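Local coordinates for protein phosphoserine aminotransferase (Bacillus alcalophilus, PDB 1W23) that catalyses the pyridoxal-phosphate-dependent, reversible transfer of an amino group between glutamate and 3-phosphohydroxypyruvate, giving phosphoserine on the route to L-serine, at residues V184-A192 against T204-L213; S295-L303 against G332-A340. One frame throughout, in Å; residues are numbered along the deposited sequence.

Contact 1 of 2, residues V184-A192 against T204-L213; sequences VNQFGMIYA and TVVIVKKDLL
Residues Gly188-Ala192 and Thr204-Lys209 form an antiparallel beta hairpin inside the mixed seven-stranded sheet of the large, cofactor-binding domain of a fold-type I aminotransferase. Such a sheet runs mostly parallel, and strand 204-209 is its antiparallel member, lying between strands 189-193 and 67-72. The two strand axes approach to 4.6 Å at 178°, so the pairing is almost perfectly antiparallel. Ile190 and Ile207 form a hydrogen-bonded pair: Ile190 N reaches Ile207 O at 2.9 Å in the carbonyl plane, and Ile207 N returns to Ile190 O at 2.8 Å. Ala192 and Val205 repeat the reciprocal pair of hydrogen bonds, while Lys209 N to Gly188 O closes the other end with an N-H...O angle of 173°.

The two sheet faces carry different cargo. On the face of Met189, Tyr191, Val206 and Val208, Met189 in the conformer described runs out straight as far as SD, with CG anti to its N (chi1 -178°), and then bends; SD lies obliquely across Val206, 3.9 Å from CG1, and against Leu213 CD1. Tyr191 meets Val206 CG2 through its CB, while its ring leads away past Asp172, a cofactor ligand, and its OH bonds to His146. The other face holds Ile190, Ile207, Ala192 and Val205, with Val184 CG1 resting on Ile207 CG2.

Past the strands, Leu212 CD1, in the conformer described, packs 3.7 Å from Gly188 CA. Lys209 NZ, salt-bridged to Asp66, also donates to a water at 3.3 Å, and that water donates to Asn185 O.

Contact 2 of 2, residues S295-L303 against G332-A340; sequences SLMNVTFNL and GCRASIYNA
Asn298 and Ser336 face each other as a non-hydrogen-bonded pair in the antiparallel joining of strands 298-302 and 333-336, and the asparagine illustrates how one amide can tie a strand to the chain beyond its partner. Its CB lies near Arg334 CD. CG stands anti to the carbonyl carbon (chi1 -53°), which carries the amide toward segment 332-340. There ND2 makes two bonds, both near the amide plane: to Tyr338 OH at 3.0 Å, nearly straight at 168°, and to Ser336 OG at 2.9 Å, more bent. OD1 accepts from Asn150, a residue of the cofactor pocket, and Tyr338 OH is also bonded to Ala9 O. The amide and phenol planes stand 81° apart. A leucine here, with no amide, would probably leave Ser336 OG and Tyr338 OH without this donor and Asn150 without its acceptor, and the tyrosine ring less firmly placed.

Met297, bent at chi2 and chi3, brings SD to the edge of the same ring in a Met-aromatic contact, 3.9 Å from Tyr338 CD2. On the opposite face of the sheet, Phe301 lays its ring over Cys333: CB sits above the ring centre in a CH-pi contact, 3.7 Å from the centroid. Val299 CG2 touches Ile337 CD1 at 3.7 Å on this face, where helix 343-359 packs. At the far end Asn302, whose main polar partner is Asn309, adjoins Gly332, which has a positive phi, a backbone shape that suits glycine. Strand 286-287 pairs with the other side of 298-302, completing the small three-stranded antiparallel sheet in the small C-terminal domain of this fold-type I, class-V aminotransferase, one edge of which leads through Tyr338 toward the cofactor pocket.

How the contacts relate
Contacts 1 and 2 belong to two separate sheets, both of which come close to the cofactor site: their centres are 27 Å apart, on opposite sides of the centre of the chain, and their nearest atoms are about 10 Å apart. They follow one another along the sequence, the hairpin being complete before residue 295 is reached. Each sends one tyrosine toward the pyridoxal phosphate site. The side chain of Tyr191 comes within about 4 Å of that of Ala76, a cofactor-binding residue, while that of Tyr338 lies about 3 Å from those of Lys196 and Thr152 and about 6 Å from the cofactor. Thr204, in contact 1, has its side chain about 5 Å from a bound cofactor.

Contact 1 of 2, residues V184-A192 against T204-L213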
ATOM      1  N   VAL A 184       7.566  23.840  -8.224  1.00 12.54           N
ATOM      2  CA  VAL A 184       7.683  23.065  -6.983  1.00 12.50           C
ATOM      3  C   VAL A 184       8.283  23.911  -5.864  1.00 12.36           C
ATOM      4  O   VAL A 184       7.929  23.709  -4.702  1.00 12.87           O
ATOM      5  CB  VAL A 184       8.436  21.775  -7.290  1.00 12.78           C
ATOM      6  CG1 VAL A 184       8.857  21.049  -6.039  1.00 14.01           C
ATOM      7  CG2 VAL A 184       7.611  20.864  -8.187  1.00 14.78           C
ATOM      8  N   ASN A 185       9.200  24.850  -6.227  1.00 13.25           N
ATOM      9  CA  ASN A 185       9.832  25.618  -5.162  1.00 13.84           C
ATOM     10  C   ASN A 185       8.891  26.553  -4.428  1.00 13.04           C
ATOM     11  O   ASN A 185       9.319  27.157  -3.430  1.00 15.41           O
ATOM     12  CB  ASN A 185      11.072  26.282  -5.713  1.00 18.66           C
ATOM     13  CG  ASN A 185      10.824  27.414  -6.607  1.00 21.36           C
ATOM     14  OD1 ASN A 185       9.726  27.918  -6.765  1.00 26.28           O
ATOM     15  ND2 ASN A 185      11.983  27.769  -7.157  1.00 29.11           N
ATOM     16  N   GLN A 186       7.620  26.692  -4.828  1.00 12.68           N
ATOM     17  CA  GLN A 186       6.659  27.412  -3.989  1.00 12.75           C
ATOM     18  C   GLN A 186       6.296  26.633  -2.743  1.00 12.71           C
ATOM     19  O   GLN A 186       5.645  27.215  -1.821  1.00 13.83           O
ATOM     20  CB  GLN A 186       5.374  27.713  -4.800  1.00 13.17           C
ATOM     21  CG  GLN A 186       5.518  28.697  -5.927  1.00 15.48           C
ATOM     22  CD  GLN A 186       4.196  29.179  -6.542  1.00 20.02           C
ATOM     23  OE1 GLN A 186       3.549  28.529  -7.345  1.00 27.26           O
ATOM     24  NE2 GLN A 186       3.739  30.358  -6.127  1.00 30.84           N
ATOM     25  N   PHE A 187       6.593  25.330  -2.677  1.00 11.51           N
ATOM     26  CA  PHE A 187       6.083  24.426  -1.658  1.00 11.57           C
ATOM     27  C   PHE A 187       7.182  23.864  -0.778  1.00 11.95           C
ATOM     28  O   PHE A 187       8.275  23.539  -1.259  1.00 13.67           O
ATOM     29  CB  PHE A 187       5.386  23.231  -2.339  1.00 11.40           C
ATOM     30  CG  PHE A 187       4.181  23.700  -3.161  1.00 11.88           C
ATOM     31  CD1 PHE A 187       4.317  24.057  -4.495  1.00 13.25           C
ATOM     32  CD2 PHE A 187       2.922  23.805  -2.605  1.00 13.38           C
ATOM     33  CE1 PHE A 187       3.221  24.519  -5.219  1.00 15.60           C
ATOM     34  CE2 PHE A 187       1.854  24.281  -3.298  1.00 15.63           C
ATOM     35  CZ  PHE A 187       1.984  24.648  -4.618  1.00 17.01           C
ATOM     36  N   GLY A 188       6.847  23.640   0.477  1.00 11.40           N
ATOM     37  CA  GLY A 188       7.663  22.808   1.329  1.00 12.36           C
ATOM     38  C   GLY A 188       7.421  21.322   1.169  1.00 11.59           C
ATOM     39  O   GLY A 188       8.329  20.505   1.348  1.00 12.37           O
ATOM     40  N   MET A 189       6.166  20.985   0.848  1.00 11.65           N
ATOM     41  CA  MET A 189       5.793  19.578   0.655  1.00 10.89           C
ATOM     42  C   MET A 189       4.570  19.513  -0.227  1.00 10.84           C
ATOM     43  O   MET A 189       3.618  20.328  -0.063  1.00 11.85           O
ATOM     44  CB  MET A 189       5.565  18.928   2.016  0.60 11.88           C
ATOM     45  CG  MET A 189       5.226  17.457   1.908  0.60 14.03           C
ATOM     46  SD  MET A 189       5.093  16.642   3.503  0.60 19.34           S
ATOM     47  CE  MET A 189       3.380  16.100   3.298  0.60 29.29           C
ATOM     48  N   ILE A 190       4.531  18.546  -1.107  1.00 10.41           N
ATOM     49  CA  ILE A 190       3.383  18.177  -1.943  1.00 10.58           C
ATOM     50  C   ILE A 190       3.122  16.699  -1.750  1.00 10.19           C
ATOM     51  O   ILE A 190       4.082  15.913  -1.717  1.00 11.32           O
ATOM     52  CB  ILE A 190       3.719  18.440  -3.424  1.00 12.26           C
ATOM     53  CG1 ILE A 190       3.899  19.926  -3.703  1.00 13.25           C
ATOM     54  CG2 ILE A 190       2.740  17.758  -4.321  1.00 13.31           C
ATOM     55  CD1 ILE A 190       4.580  20.206  -4.992  1.00 16.89           C
ATOM     56  N   TYR A 191       1.867  16.287  -1.598  1.00  9.76           N
ATOM     57  CA  TYR A 191       1.576  14.867  -1.541  1.00  9.11           C
ATOM     58  C   TYR A 191       0.370  14.549  -2.406  1.00  9.04           C
ATOM     59  O   TYR A 191      -0.517  15.383  -2.675  1.00  9.50           O
ATOM     60  CB  TYR A 191       1.357  14.378  -0.120  1.00 10.03           C
ATOM     61  CG  TYR A 191       0.240  14.989   0.644  1.00  9.32           C
ATOM     62  CD1 TYR A 191      -0.994  14.382   0.777  1.00  9.72           C
ATOM     63  CD2 TYR A 191       0.385  16.215   1.330  1.00 10.76           C
ATOM     64  CE1 TYR A 191      -2.048  14.921   1.496  1.00  9.10           C
ATOM     65  CE2 TYR A 191      -0.649  16.756   2.069  1.00 10.55           C
ATOM     66  CZ  TYR A 191      -1.871  16.116   2.144  1.00  9.36           C
ATOM     67  OH  TYR A 191      -2.913  16.612   2.911  1.00  9.61           O
ATOM     68  N   ALA A 192       0.304  13.272  -2.835  1.00  8.71           N
ATOM     69  CA  ALA A 192      -0.770  12.832  -3.703  1.00  8.42           C
ATOM     70  C   ALA A 192      -0.852  11.308  -3.665  1.00  8.25           C
ATOM     71  O   ALA A 192       0.133  10.633  -3.963  1.00  8.84           O
ATOM     72  CB  ALA A 192      -0.476  13.187  -5.177  1.00  9.80           C
ATOM     73  N   THR A 204       1.609   6.497  -2.403  1.00  8.19           N
ATOM     74  CA  THR A 204       1.412   7.930  -2.230  1.00  8.29           C
ATOM     75  C   THR A 204       2.747   8.582  -2.507  1.00  8.59           C
ATOM     76  O   THR A 204       3.792   8.204  -1.939  1.00  9.56           O
ATOM     77  CB  THR A 204       0.925   8.224  -0.807  1.00  8.98           C
ATOM     78  OG1 THR A 204      -0.311   7.513  -0.580  1.00  9.60           O
ATOM     79  CG2 THR A 204       0.641   9.684  -0.576  1.00  9.92           C
ATOM     80  N   VAL A 205       2.755   9.559  -3.415  1.00  8.71           N
ATOM     81  CA  VAL A 205       3.956  10.342  -3.737  1.00  9.00           C
ATOM     82  C   VAL A 205       4.035  11.543  -2.814  1.00  9.30           C
ATOM     83  O   VAL A 205       3.060  12.286  -2.644  1.00 10.24           O
ATOM     84  CB  VAL A 205       3.924  10.790  -5.213  1.00 10.55           C
ATOM     85  CG1 VAL A 205       5.057  11.748  -5.526  1.00 13.36           C
ATOM     86  CG2 VAL A 205       3.920   9.577  -6.125  1.00 12.98           C
ATOM     87  N   VAL A 206       5.173  11.713  -2.152  1.00  9.44           N
ATOM     88  CA  VAL A 206       5.414  12.837  -1.293  1.00  9.99           C
ATOM     89  C   VAL A 206       6.727  13.506  -1.763  1.00 10.78           C
ATOM     90  O   VAL A 206       7.770  12.881  -1.735  1.00 13.85           O
ATOM     91  CB  VAL A 206       5.513  12.439   0.188  1.00 11.68           C
ATOM     92  CG1 VAL A 206       5.663  13.654   1.082  1.00 15.23           C
ATOM     93  CG2 VAL A 206       4.280  11.613   0.598  1.00 13.82           C
ATOM     94  N   ILE A 207       6.605  14.777  -2.208  1.00 10.15           N
ATOM     95  CA  ILE A 207       7.757  15.570  -2.644  1.00 10.42           C
ATOM     96  C   ILE A 207       8.073  16.547  -1.534  1.00 11.01           C
ATOM     97  O   ILE A 207       7.211  17.341  -1.185  1.00 11.75           O
ATOM     98  CB  ILE A 207       7.463  16.263  -3.982  1.00 11.07           C
ATOM     99  CG1 ILE A 207       7.080  15.307  -5.107  1.00 12.30           C
ATOM    100  CG2 ILE A 207       8.644  17.131  -4.355  1.00 12.89           C
ATOM    101  CD1 ILE A 207       6.321  15.947  -6.246  1.00 14.74           C
ATOM    102  N   VAL A 208       9.255  16.445  -0.944  1.00 11.77           N
ATOM    103  CA  VAL A 208       9.573  17.136   0.282  1.00 12.91           C
ATOM    104  C   VAL A 208      10.865  17.936   0.141  1.00 12.26           C
ATOM    105  O   VAL A 208      11.867  17.455  -0.404  1.00 13.37           O
ATOM    106  CB  VAL A 208       9.852  16.174   1.483  0.65 15.81           C
ATOM    107  CG1 VAL A 208       8.648  15.355   1.822  0.65 19.10           C
ATOM    108  CG2 VAL A 208      11.028  15.217   1.255  0.65 20.40           C
ATOM    109  N   LYS A 209      10.859  19.158   0.630  1.00 12.34           N
ATOM    110  CA  LYS A 209      12.085  19.947   0.741  1.00 12.35           C
ATOM    111  C   LYS A 209      12.906  19.293   1.850  1.00 13.02           C
ATOM    112  O   LYS A 209      12.476  19.225   3.002  1.00 13.82           O
ATOM    113  CB  LYS A 209      11.751  21.403   1.046  1.00 14.26           C
ATOM    114  CG  LYS A 209      12.962  22.325   0.916  1.00 20.42           C
ATOM    115  CD  LYS A 209      12.481  23.789   0.926  1.00 25.19           C
ATOM    116  CE  LYS A 209      13.667  24.775   0.821  1.00 40.85           C
ATOM    117  NZ  LYS A 209      13.800  25.102  -0.632  1.00 58.30           N
ATOM    118  N   LYS A 210      14.082  18.735   1.501  1.00 13.22           N
ATOM    119  CA  LYS A 210      14.773  17.828   2.398  1.00 15.37           C
ATOM    120  C   LYS A 210      15.054  18.441   3.752  1.00 17.48           C
ATOM    121  O   LYS A 210      14.842  17.773   4.777  1.00 18.78           O
ATOM    122  CB  LYS A 210      16.097  17.388   1.753  1.00 18.44           C
ATOM    123  CG  LYS A 210      15.905  16.697   0.445  1.00 26.84           C
ATOM    124  CD  LYS A 210      17.193  16.135  -0.093  1.00 36.47           C
ATOM    125  CE  LYS A 210      17.604  16.362  -1.539  1.00 32.87           C
ATOM    126  NZ  LYS A 210      18.819  15.478  -1.746  1.00 47.56           N
ATOM    127  N   ASP A 211      15.488  19.687   3.767  1.00 19.37           N
ATOM    128  CA  ASP A 211      15.930  20.226   5.053  1.00 23.16           C
ATOM    129  C   ASP A 211      14.764  20.611   5.949  1.00 21.73           C
ATOM    130  O   ASP A 211      15.029  20.930   7.125  1.00 30.51           O
ATOM    131  CB  ASP A 211      16.916  21.410   4.860  1.00 30.00           C
ATOM    132  CG  ASP A 211      16.336  22.595   4.106  1.00 36.12           C
ATOM    133  OD1 ASP A 211      15.142  22.653   3.691  1.00 43.11           O
ATOM    134  OD2 ASP A 211      17.128  23.584   3.865  1.00 57.02           O
ATOM    135  N   LEU A 212      13.521  20.579   5.501  1.00 18.95           N
ATOM    136  CA  LEU A 212      12.361  20.828   6.326  1.00 20.57           C
ATOM    137  C   LEU A 212      12.024  19.601   7.154  1.00 19.48           C
ATOM    138  O   LEU A 212      11.480  19.821   8.207  1.00 20.83           O
ATOM    139  CB  LEU A 212      11.132  21.158   5.485  0.50 24.23           C
ATOM    140  CG  LEU A 212      11.396  22.515   4.833  0.50 24.01           C
ATOM    141  CD1 LEU A 212      10.194  22.935   4.010  0.50 32.75           C
ATOM    142  CD2 LEU A 212      11.765  23.538   5.909  0.50 35.25           C
ATOM    143  N   LEU A 213      12.343  18.443   6.601  1.00 23.09           N
ATOM    144  CA  LEU A 213      11.744  17.245   7.195  1.00 28.77           C
ATOM    145  C   LEU A 213      12.662  16.093   7.431  1.00 28.36           C
ATOM    146  O   LEU A 213      12.119  15.039   7.833  1.00 27.65           O
ATOM    147  CB  LEU A 213      10.625  16.743   6.237  1.00 27.11           C
ATOM    148  CG  LEU A 213       9.382  17.580   6.631  1.00 32.31           C
ATOM    149  CD1 LEU A 213       8.193  17.276   5.762  1.00 39.05           C
ATOM    150  CD2 LEU A 213       9.177  17.311   8.121  1.00 54.63           C
TER
HETATM  151  O   HOH W   1      10.913  26.530  -1.243  1.00 47.59           O

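Contact 2 of 2, residues S295-L303 against G332-A340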
ATOM      1  N   SER A 295     -12.543  23.218 -12.085  1.00  8.91           N
ATOM      2  CA  SER A 295     -11.511  22.215 -12.168  1.00  8.68           C
ATOM      3  C   SER A 295     -11.408  21.656 -13.584  1.00  8.75           C
ATOM      4  O   SER A 295     -12.387  21.415 -14.284  1.00  9.34           O
ATOM      5  CB  SER A 295     -11.873  21.074 -11.207  1.00  8.69           C
ATOM      6  OG  SER A 295     -10.969  19.963 -11.348  1.00  8.58           O
ATOM      7  N   LEU A 296     -10.164  21.385 -14.003  1.00  8.52           N
ATOM      8  CA  LEU A 296      -9.852  20.646 -15.222  1.00  8.86           C
ATOM      9  C   LEU A 296      -9.895  19.148 -15.033  1.00  8.67           C
ATOM     10  O   LEU A 296      -9.780  18.412 -16.015  1.00  9.65           O
ATOM     11  CB  LEU A 296      -8.486  21.100 -15.758  1.00  9.53           C
ATOM     12  CG  LEU A 296      -8.439  22.565 -16.183  1.00  9.79           C
ATOM     13  CD1 LEU A 296      -6.997  22.947 -16.506  1.00 11.34           C
ATOM     14  CD2 LEU A 296      -9.347  22.837 -17.372  1.00 12.48           C
ATOM     15  N   MET A 297     -10.014  18.676 -13.790  1.00  8.55           N
ATOM     16  CA  MET A 297      -9.918  17.270 -13.412  1.00  8.29           C
ATOM     17  C   MET A 297     -11.257  16.620 -13.012  1.00  8.36           C
ATOM     18  O   MET A 297     -11.454  15.438 -13.288  1.00  8.93           O
ATOM     19  CB  MET A 297      -8.920  17.140 -12.241  1.00  8.48           C
ATOM     20  CG  MET A 297      -7.500  17.501 -12.605  1.00  8.99           C
ATOM     21  SD  MET A 297      -6.585  16.278 -13.584  1.00  9.55           S
ATOM     22  CE  MET A 297      -6.706  16.901 -15.267  1.00 10.68           C
ATOM     23  N   ASN A 298     -12.143  17.389 -12.349  1.00  8.25           N
ATOM     24  CA  ASN A 298     -13.423  16.876 -11.906  1.00  8.73           C
ATOM     25  C   ASN A 298     -14.500  17.899 -12.224  1.00  8.34           C
ATOM     26  O   ASN A 298     -14.475  18.979 -11.691  1.00  9.53           O
ATOM     27  CB  ASN A 298     -13.453  16.559 -10.398  1.00  8.96           C
ATOM     28  CG  ASN A 298     -12.324  15.644  -9.973  1.00  8.83           C
ATOM     29  OD1 ASN A 298     -11.282  16.145  -9.505  1.00  9.35           O
ATOM     30  ND2 ASN A 298     -12.492  14.328 -10.045  1.00  9.38           N
ATOM     31  N   VAL A 299     -15.430  17.536 -13.132  1.00  8.75           N
ATOM     32  CA  VAL A 299     -16.486  18.451 -13.568  1.00  9.07           C
ATOM     33  C   VAL A 299     -17.774  18.075 -12.858  1.00  8.70           C
ATOM     34  O   VAL A 299     -18.350  16.998 -13.094  1.00  9.44           O
ATOM     35  CB  VAL A 299     -16.668  18.402 -15.096  1.00  9.29           C
ATOM     36  CG1 VAL A 299     -17.772  19.365 -15.492  1.00 11.52           C
ATOM     37  CG2 VAL A 299     -15.381  18.680 -15.845  1.00 10.38           C
ATOM     38  N   THR A 300     -18.229  18.959 -11.979  1.00  8.83           N
ATOM     39  CA  THR A 300     -19.396  18.688 -11.133  1.00  9.19           C
ATOM     40  C   THR A 300     -20.611  19.466 -11.621  1.00  9.35           C
ATOM     41  O   THR A 300     -20.531  20.682 -11.918  1.00  9.76           O
ATOM     42  CB  THR A 300     -19.064  18.999  -9.667  1.00  9.93           C
ATOM     43  OG1 THR A 300     -18.573  20.334  -9.601  1.00 10.16           O
ATOM     44  CG2 THR A 300     -18.048  18.010  -9.108  1.00  9.99           C
ATOM     45  N   PHE A 301     -21.775  18.798 -11.715  1.00  9.63           N
ATOM     46  CA  PHE A 301     -22.949  19.482 -12.244  1.00  9.80           C
ATOM     47  C   PHE A 301     -24.213  18.737 -11.785  1.00  9.75           C
ATOM     48  O   PHE A 301     -24.182  17.591 -11.379  1.00 10.71           O
ATOM     49  CB  PHE A 301     -22.938  19.611 -13.755  1.00  9.74           C
ATOM     50  CG  PHE A 301     -22.865  18.312 -14.532  1.00  9.81           C
ATOM     51  CD1 PHE A 301     -24.046  17.748 -15.041  1.00 10.87           C
ATOM     52  CD2 PHE A 301     -21.686  17.644 -14.764  1.00 10.91           C
ATOM     53  CE1 PHE A 301     -24.031  16.560 -15.761  1.00 12.08           C
ATOM     54  CE2 PHE A 301     -21.677  16.468 -15.526  1.00 12.52           C
ATOM     55  CZ  PHE A 301     -22.852  15.949 -16.013  1.00 11.67           C
ATOM     56  N   ASN A 302     -25.331  19.467 -11.892  1.00 10.15           N
ATOM     57  CA  ASN A 302     -26.672  18.939 -11.601  1.00 10.95           C
ATOM     58  C   ASN A 302     -27.597  19.289 -12.759  1.00  9.85           C
ATOM     59  O   ASN A 302     -27.395  20.294 -13.439  1.00 11.17           O
ATOM     60  CB  ASN A 302     -27.262  19.559 -10.304  1.00 13.53           C
ATOM     61  CG  ASN A 302     -26.683  18.996  -9.057  1.00 13.67           C
ATOM     62  OD1 ASN A 302     -27.229  17.985  -8.550  1.00 15.04           O
ATOM     63  ND2 ASN A 302     -25.610  19.585  -8.536  1.00 15.82           N
ATOM     64  N   LEU A 303     -28.669  18.532 -12.898  1.00 10.50           N
ATOM     65  CA  LEU A 303     -29.811  18.872 -13.731  1.00 10.80           C
ATOM     66  C   LEU A 303     -30.775  19.693 -12.881  1.00 11.70           C
ATOM     67  O   LEU A 303     -30.496  20.027 -11.729  1.00 12.20           O
ATOM     68  CB  LEU A 303     -30.408  17.606 -14.355  1.00 10.77           C
ATOM     69  CG  LEU A 303     -29.588  16.987 -15.499  1.00 10.80           C
ATOM     70  CD1 LEU A 303     -28.308  16.289 -15.034  1.00 11.48           C
ATOM     71  CD2 LEU A 303     -30.468  16.014 -16.292  1.00 12.60           C
ATOM     72  N   GLY A 332     -25.700  14.908  -7.273  1.00 15.22           N
ATOM     73  CA  GLY A 332     -25.497  15.341  -8.621  1.00 13.48           C
ATOM     74  C   GLY A 332     -24.592  14.407  -9.406  1.00 12.11           C
ATOM     75  O   GLY A 332     -24.612  13.180  -9.224  1.00 12.08           O
ATOM     76  N   CYS A 333     -23.810  14.994 -10.320  1.00 10.97           N
ATOM     77  CA  CYS A 333     -23.008  14.278 -11.282  1.00 10.39           C
ATOM     78  C   CYS A 333     -21.553  14.750 -11.177  1.00  9.11           C
ATOM     79  O   CYS A 333     -21.305  15.928 -10.841  1.00 10.12           O
ATOM     80  CB  CYS A 333     -23.491  14.528 -12.717  1.00 11.06           C
ATOM     81  SG  CYS A 333     -25.265  14.212 -12.922  1.00 12.63           S
ATOM     82  N   ARG A 334     -20.616  13.893 -11.495  1.00  9.32           N
ATOM     83  CA  ARG A 334     -19.198  14.255 -11.487  1.00  9.01           C
ATOM     84  C   ARG A 334     -18.524  13.481 -12.600  1.00  8.98           C
ATOM     85  O   ARG A 334     -18.454  12.269 -12.564  1.00  9.45           O
ATOM     86  CB  ARG A 334     -18.532  13.928 -10.152  1.00  9.26           C
ATOM     87  CG  ARG A 334     -17.049  14.266 -10.136  1.00  9.40           C
ATOM     88  CD  ARG A 334     -16.434  14.153  -8.749  1.00  9.25           C
ATOM     89  NE  ARG A 334     -16.630  12.822  -8.165  1.00  9.33           N
ATOM     90  CZ  ARG A 334     -16.049  12.438  -7.035  1.00  9.99           C
ATOM     91  NH1 ARG A 334     -15.240  13.238  -6.372  1.00 10.47           N
ATOM     92  NH2 ARG A 334     -16.326  11.192  -6.567  1.00 11.07           N
ATOM     93  N   ALA A 335     -18.022  14.221 -13.611  1.00  8.84           N
ATOM     94  CA  ALA A 335     -17.245  13.628 -14.696  1.00  9.09           C
ATOM     95  C   ALA A 335     -15.752  13.821 -14.350  1.00  8.76           C
ATOM     96  O   ALA A 335     -15.249  14.960 -14.422  1.00  9.52           O
ATOM     97  CB  ALA A 335     -17.569  14.274 -16.044  1.00 10.01           C
ATOM     98  N   SER A 336     -15.069  12.761 -13.944  1.00  8.65           N
ATOM     99  CA  SER A 336     -13.641  12.830 -13.634  1.00  8.74           C
ATOM    100  C   SER A 336     -12.875  12.577 -14.921  1.00  8.55           C
ATOM    101  O   SER A 336     -13.088  11.587 -15.607  1.00  9.54           O
ATOM    102  CB  SER A 336     -13.286  11.854 -12.538  1.00  9.29           C
ATOM    103  OG  SER A 336     -13.956  12.168 -11.323  1.00  9.60           O
ATOM    104  N   ILE A 337     -12.025  13.557 -15.262  1.00  8.96           N
ATOM    105  CA  ILE A 337     -11.332  13.669 -16.533  1.00  9.08           C
ATOM    106  C   ILE A 337      -9.831  13.866 -16.320  1.00  9.25           C
ATOM    107  O   ILE A 337      -9.181  14.746 -16.838  1.00 11.26           O
ATOM    108  CB  ILE A 337     -11.977  14.775 -17.413  1.00  9.31           C
ATOM    109  CG1 ILE A 337     -12.110  16.114 -16.693  1.00  9.37           C
ATOM    110  CG2 ILE A 337     -13.309  14.294 -17.949  1.00 10.43           C
ATOM    111  CD1 ILE A 337     -12.497  17.262 -17.630  1.00 10.14           C
ATOM    112  N   TYR A 338      -9.263  12.975 -15.496  1.00  9.44           N
ATOM    113  CA  TYR A 338      -7.843  12.924 -15.231  1.00  9.18           C
ATOM    114  C   TYR A 338      -7.047  12.709 -16.496  1.00  9.25           C
ATOM    115  O   TYR A 338      -7.608  12.425 -17.567  1.00 10.06           O
ATOM    116  CB  TYR A 338      -7.588  11.785 -14.231  1.00  9.58           C
ATOM    117  CG  TYR A 338      -8.366  11.924 -12.937  1.00  9.11           C
ATOM    118  CD1 TYR A 338      -9.147  10.881 -12.468  1.00 10.53           C
ATOM    119  CD2 TYR A 338      -8.343  13.052 -12.163  1.00 10.02           C
ATOM    120  CE1 TYR A 338      -9.848  10.963 -11.305  1.00  9.75           C
ATOM    121  CE2 TYR A 338      -9.024  13.154 -10.982  1.00 10.85           C
ATOM    122  CZ  TYR A 338      -9.777  12.096 -10.536  1.00  9.13           C
ATOM    123  OH  TYR A 338     -10.487  12.241  -9.346  1.00 10.26           O
ATOM    124  N   ASN A 339      -5.729  12.787 -16.395  1.00 10.26           N
ATOM    125  CA  ASN A 339      -4.842  12.783 -17.573  1.00 10.18           C
ATOM    126  C   ASN A 339      -5.183  11.684 -18.591  1.00 10.25           C
ATOM    127  O   ASN A 339      -5.182  11.962 -19.792  1.00 11.27           O
ATOM    128  CB  ASN A 339      -3.420  12.514 -17.114  1.00 10.79           C
ATOM    129  CG  ASN A 339      -2.709  13.672 -16.432  1.00  9.73           C
ATOM    130  OD1 ASN A 339      -3.204  14.794 -16.387  1.00  9.60           O
ATOM    131  ND2 ASN A 339      -1.510  13.404 -15.907  1.00 11.89           N
ATOM    132  N   ALA A 340      -5.421  10.464 -18.119  1.00 10.11           N
ATOM    133  CA  ALA A 340      -5.566   9.330 -19.036  1.00  9.80           C
ATOM    134  C   ALA A 340      -6.957   9.149 -19.614  1.00  9.08           C
ATOM    135  O   ALA A 340      -7.133   8.285 -20.480  1.00 10.17           O
ATOM    136  CB  ALA A 340      -5.108   8.055 -18.372  1.00 12.09           C
TER